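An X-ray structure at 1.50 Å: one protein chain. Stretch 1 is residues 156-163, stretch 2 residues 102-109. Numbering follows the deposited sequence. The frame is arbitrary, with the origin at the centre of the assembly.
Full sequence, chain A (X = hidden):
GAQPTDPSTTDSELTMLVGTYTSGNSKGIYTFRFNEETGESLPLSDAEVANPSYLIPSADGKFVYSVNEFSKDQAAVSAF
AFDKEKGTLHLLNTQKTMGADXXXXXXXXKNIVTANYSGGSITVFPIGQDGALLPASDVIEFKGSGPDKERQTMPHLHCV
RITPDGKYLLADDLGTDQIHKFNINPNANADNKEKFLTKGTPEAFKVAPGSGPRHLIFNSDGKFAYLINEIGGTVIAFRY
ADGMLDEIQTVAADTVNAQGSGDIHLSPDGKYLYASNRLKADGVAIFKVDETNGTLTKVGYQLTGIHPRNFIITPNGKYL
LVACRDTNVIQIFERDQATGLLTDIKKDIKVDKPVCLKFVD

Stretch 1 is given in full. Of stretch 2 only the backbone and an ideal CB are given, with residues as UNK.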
# COMPACT_ATOMS: atom_id res chain seq x y z
N HIS A 156 4.05 -14.88 -5.10
CA HIS A 156 4.43 -13.49 -5.33
C HIS A 156 3.78 -12.71 -4.22
O HIS A 156 2.57 -12.54 -4.23
CB HIS A 156 3.99 -13.01 -6.72
CG HIS A 156 4.72 -13.65 -7.87
ND1 HIS A 156 6.08 -13.47 -8.05
CD2 HIS A 156 4.24 -14.39 -8.90
CE1 HIS A 156 6.39 -14.14 -9.16
NE2 HIS A 156 5.32 -14.72 -9.70
N LEU A 157 4.56 -12.30 -3.23
CA LEU A 157 4.00 -11.63 -2.07
C LEU A 157 3.89 -10.14 -2.35
O LEU A 157 4.86 -9.50 -2.73
CB LEU A 157 4.85 -11.96 -0.84
CG LEU A 157 4.45 -13.26 -0.09
CD1 LEU A 157 3.22 -13.02 0.76
CD2 LEU A 157 4.24 -14.46 -1.04
N HIS A 158 2.67 -9.58 -2.20
CA HIS A 158 2.41 -8.22 -2.64
C HIS A 158 1.88 -7.27 -1.60
O HIS A 158 1.79 -6.07 -1.88
CB HIS A 158 1.41 -8.23 -3.81
CG HIS A 158 1.76 -7.26 -4.90
ND1 HIS A 158 2.09 -5.95 -4.63
CD2 HIS A 158 1.81 -7.46 -6.24
CE1 HIS A 158 2.39 -5.40 -5.80
NE2 HIS A 158 2.19 -6.27 -6.80
N CYS A 159 1.54 -7.78 -0.40
CA CYS A 159 0.99 -6.96 0.64
C CYS A 159 1.17 -7.64 1.96
O CYS A 159 1.12 -8.87 2.01
CB CYS A 159 -0.49 -6.68 0.36
SG CYS A 159 -1.22 -5.38 1.40
N VAL A 160 1.44 -6.88 3.01
CA VAL A 160 1.51 -7.35 4.37
C VAL A 160 0.75 -6.35 5.23
O VAL A 160 1.02 -5.15 5.18
CB VAL A 160 2.95 -7.61 4.91
CG1 VAL A 160 3.50 -8.92 4.37
CG2 VAL A 160 3.89 -6.44 4.60
N ARG A 161 -0.28 -6.83 5.95
CA ARG A 161 -1.11 -5.97 6.80
C ARG A 161 -1.28 -6.51 8.18
O ARG A 161 -1.55 -7.69 8.35
CB ARG A 161 -2.52 -5.79 6.23
CG ARG A 161 -2.64 -5.21 4.82
CD ARG A 161 -1.93 -3.84 4.64
NE ARG A 161 -2.17 -2.89 5.73
CZ ARG A 161 -3.26 -2.14 5.85
NH1 ARG A 161 -4.22 -2.19 4.94
NH2 ARG A 161 -3.39 -1.31 6.89
N ILE A 162 -1.18 -5.63 9.19
CA ILE A 162 -1.49 -6.01 10.56
C ILE A 162 -2.97 -5.77 10.72
O ILE A 162 -3.47 -4.73 10.25
CB ILE A 162 -0.61 -5.19 11.52
CG1 ILE A 162 0.87 -5.64 11.32
CG2 ILE A 162 -1.06 -5.40 13.00
CD1 ILE A 162 1.94 -4.66 11.85
N THR A 163 -3.71 -6.74 11.31
CA THR A 163 -5.15 -6.65 11.46
C THR A 163 -5.53 -5.51 12.43
O THR A 163 -4.73 -5.15 13.31
CB THR A 163 -5.76 -8.01 11.84
OG1 THR A 163 -5.05 -8.49 12.97
CG2 THR A 163 -5.65 -9.02 10.69
N UNK A 102 11.17 -6.51 -2.99
CA UNK A 102 10.29 -6.06 -1.89
C UNK A 102 9.42 -4.95 -2.45
O UNK A 102 9.94 -4.04 -3.10
CB UNK A 102 11.08 -5.58 -0.67
N UNK A 103 8.08 -5.06 -2.29
CA UNK A 103 7.19 -4.13 -2.98
C UNK A 103 6.13 -3.52 -2.08
O UNK A 103 5.27 -2.76 -2.55
CB UNK A 103 6.51 -4.84 -4.15
N UNK A 104 6.16 -3.86 -0.80
CA UNK A 104 5.22 -3.38 0.20
C UNK A 104 5.86 -3.53 1.55
O UNK A 104 6.64 -4.47 1.74
CB UNK A 104 3.89 -4.13 0.14
N UNK A 105 5.51 -2.68 2.50
CA UNK A 105 6.03 -2.89 3.85
C UNK A 105 5.04 -2.36 4.89
O UNK A 105 4.17 -1.52 4.57
CB UNK A 105 7.39 -2.21 4.01
N UNK A 106 5.10 -2.92 6.11
CA UNK A 106 4.24 -2.46 7.19
C UNK A 106 5.05 -2.46 8.48
O UNK A 106 6.17 -2.96 8.50
CB UNK A 106 2.99 -3.34 7.32
N UNK A 107 4.52 -1.83 9.53
CA UNK A 107 5.22 -1.77 10.81
C UNK A 107 4.24 -1.84 11.95
O UNK A 107 3.06 -1.43 11.81
CB UNK A 107 6.06 -0.50 10.92
N UNK A 108 4.74 -2.28 13.12
CA UNK A 108 3.97 -2.14 14.36
C UNK A 108 4.78 -1.26 15.33
O UNK A 108 4.47 -1.25 16.51
CB UNK A 108 3.66 -3.51 14.98
N UNK A 109 5.84 -0.61 14.85
CA UNK A 109 6.70 0.24 15.70
C UNK A 109 7.86 -0.51 16.31
O UNK A 109 8.84 0.10 16.77
CB UNK A 109 5.87 0.87 16.82

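The strands 157-162 and 102-107 run parallel, 4° between their directions and 5.9 Å apart at closest approach. No hydrogen bond joins them directly; the contact is made largely by side chains, with a water between them at one end.

At position 102, CA-to-CB points away and nothing of stretch 1 lies within 5.5 Å of the ideal CB. Phi of -60° is compatible with many residues, proline included; the deposited residue is Pro102.

Position 103 points toward stretch 1. Its ideal CB lies 4.5 Å from His158 CE1 and 5.1 Å from Leu157 O, a space suited to a small side chain such as serine, cysteine or valine. It is Cys103, chi1 p, which places SG 3.5 Å from both His158 ND1 and Leu157 O. The sulfur sits 4.0 Å from the centroid of the His158 ring, obliquely, 33° off the normal.

Position 104 also points toward stretch 1, its ideal CB 3.5 Å from His158 O and 4.1 Å from Cys159 CA. Ahead run the flank of Cys159, the Val160 carbonyl and the CD of Arg161, a long surface that would suit an aromatic or a long aliphatic chain. Tyr104, chi1 t, covers it and loses 92 Å², the largest area of either stretch. Cys159 SG lies over one ring face, 3.8 Å from the centroid and 17° off the normal; Cys159 CA adds a CH-pi contact, 4.2 Å from the centroid. Farther out, Tyr104 OH comes within 3.3 Å of Arg161 CD.

At 105 the CB points away, so stretch 1 leaves the choice largely open. Leu105 contributes mainly backbone, its CA 4.2 Å from Val160 CG2.

Position 106 faces stretch 1 again: its ideal CB is 3.4 Å from Val160 O and 4.8 Å from Ile162 CD1. Threonine, serine or valine would fit, and the nearby Ile162 N offers a donor that a polar group could reach through water. In Thr106, CG2 packs 3.8 Å from Val160 CG2 and 4.1 Å from Ile162 CD1, while OG1 is hydrogen-bonded to a water at 2.7 Å that accepts from Arg161 NE and Ile162 N, each 3.1 Å from its oxygen.

Position 107 points away, so stretch 1 sets little limit. Thr107 OG1 accepts from the backbone N of 109 at 2.9 Å (angle 164°).

At 108 the CB points sideways, 3.8 Å from Ile162 CD1; stretch 1 offers a methyl and no polar partner, so small, apolar or polar residues would all do. Asn108 CB lies 3.7 Å from Ile162 CD1.

Position 109 has phi/psi of 91/-19°, where a CB would jam against the preceding carbonyl O, which calls for glycine: Gly109.

Stretch 2 (102-109) PCYLTTNG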
# COMPACT_ATOMS: atom_id res chain seq x y z
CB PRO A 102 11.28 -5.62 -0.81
CG PRO A 102 12.54 -5.23 -1.59
CD PRO A 102 12.60 -6.24 -2.70
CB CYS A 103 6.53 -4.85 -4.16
SG CYS A 103 5.43 -6.20 -3.64
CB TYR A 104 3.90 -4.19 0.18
CG TYR A 104 2.72 -3.46 0.81
CD1 TYR A 104 2.48 -3.53 2.18
CD2 TYR A 104 1.80 -2.81 0.02
CE1 TYR A 104 1.38 -2.89 2.76
CE2 TYR A 104 0.67 -2.19 0.57
CZ TYR A 104 0.48 -2.21 1.94
OH TYR A 104 -0.65 -1.65 2.47
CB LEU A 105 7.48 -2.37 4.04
CG LEU A 105 7.74 -0.87 4.19
CD1 LEU A 105 9.25 -0.62 4.31
CD2 LEU A 105 7.22 -0.03 3.01
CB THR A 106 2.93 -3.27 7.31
OG1 THR A 106 2.03 -2.49 8.10
CG2 THR A 106 3.15 -4.66 7.93
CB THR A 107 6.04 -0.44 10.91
OG1 THR A 107 6.86 -0.47 12.10
CG2 THR A 107 5.14 0.84 10.97
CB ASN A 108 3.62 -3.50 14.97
CG ASN A 108 4.79 -4.21 15.60
OD1 ASN A 108 5.94 -3.96 15.23
ND2 ASN A 108 4.52 -5.03 16.61
O HOH W 1 -0.66 -2.69 8.41
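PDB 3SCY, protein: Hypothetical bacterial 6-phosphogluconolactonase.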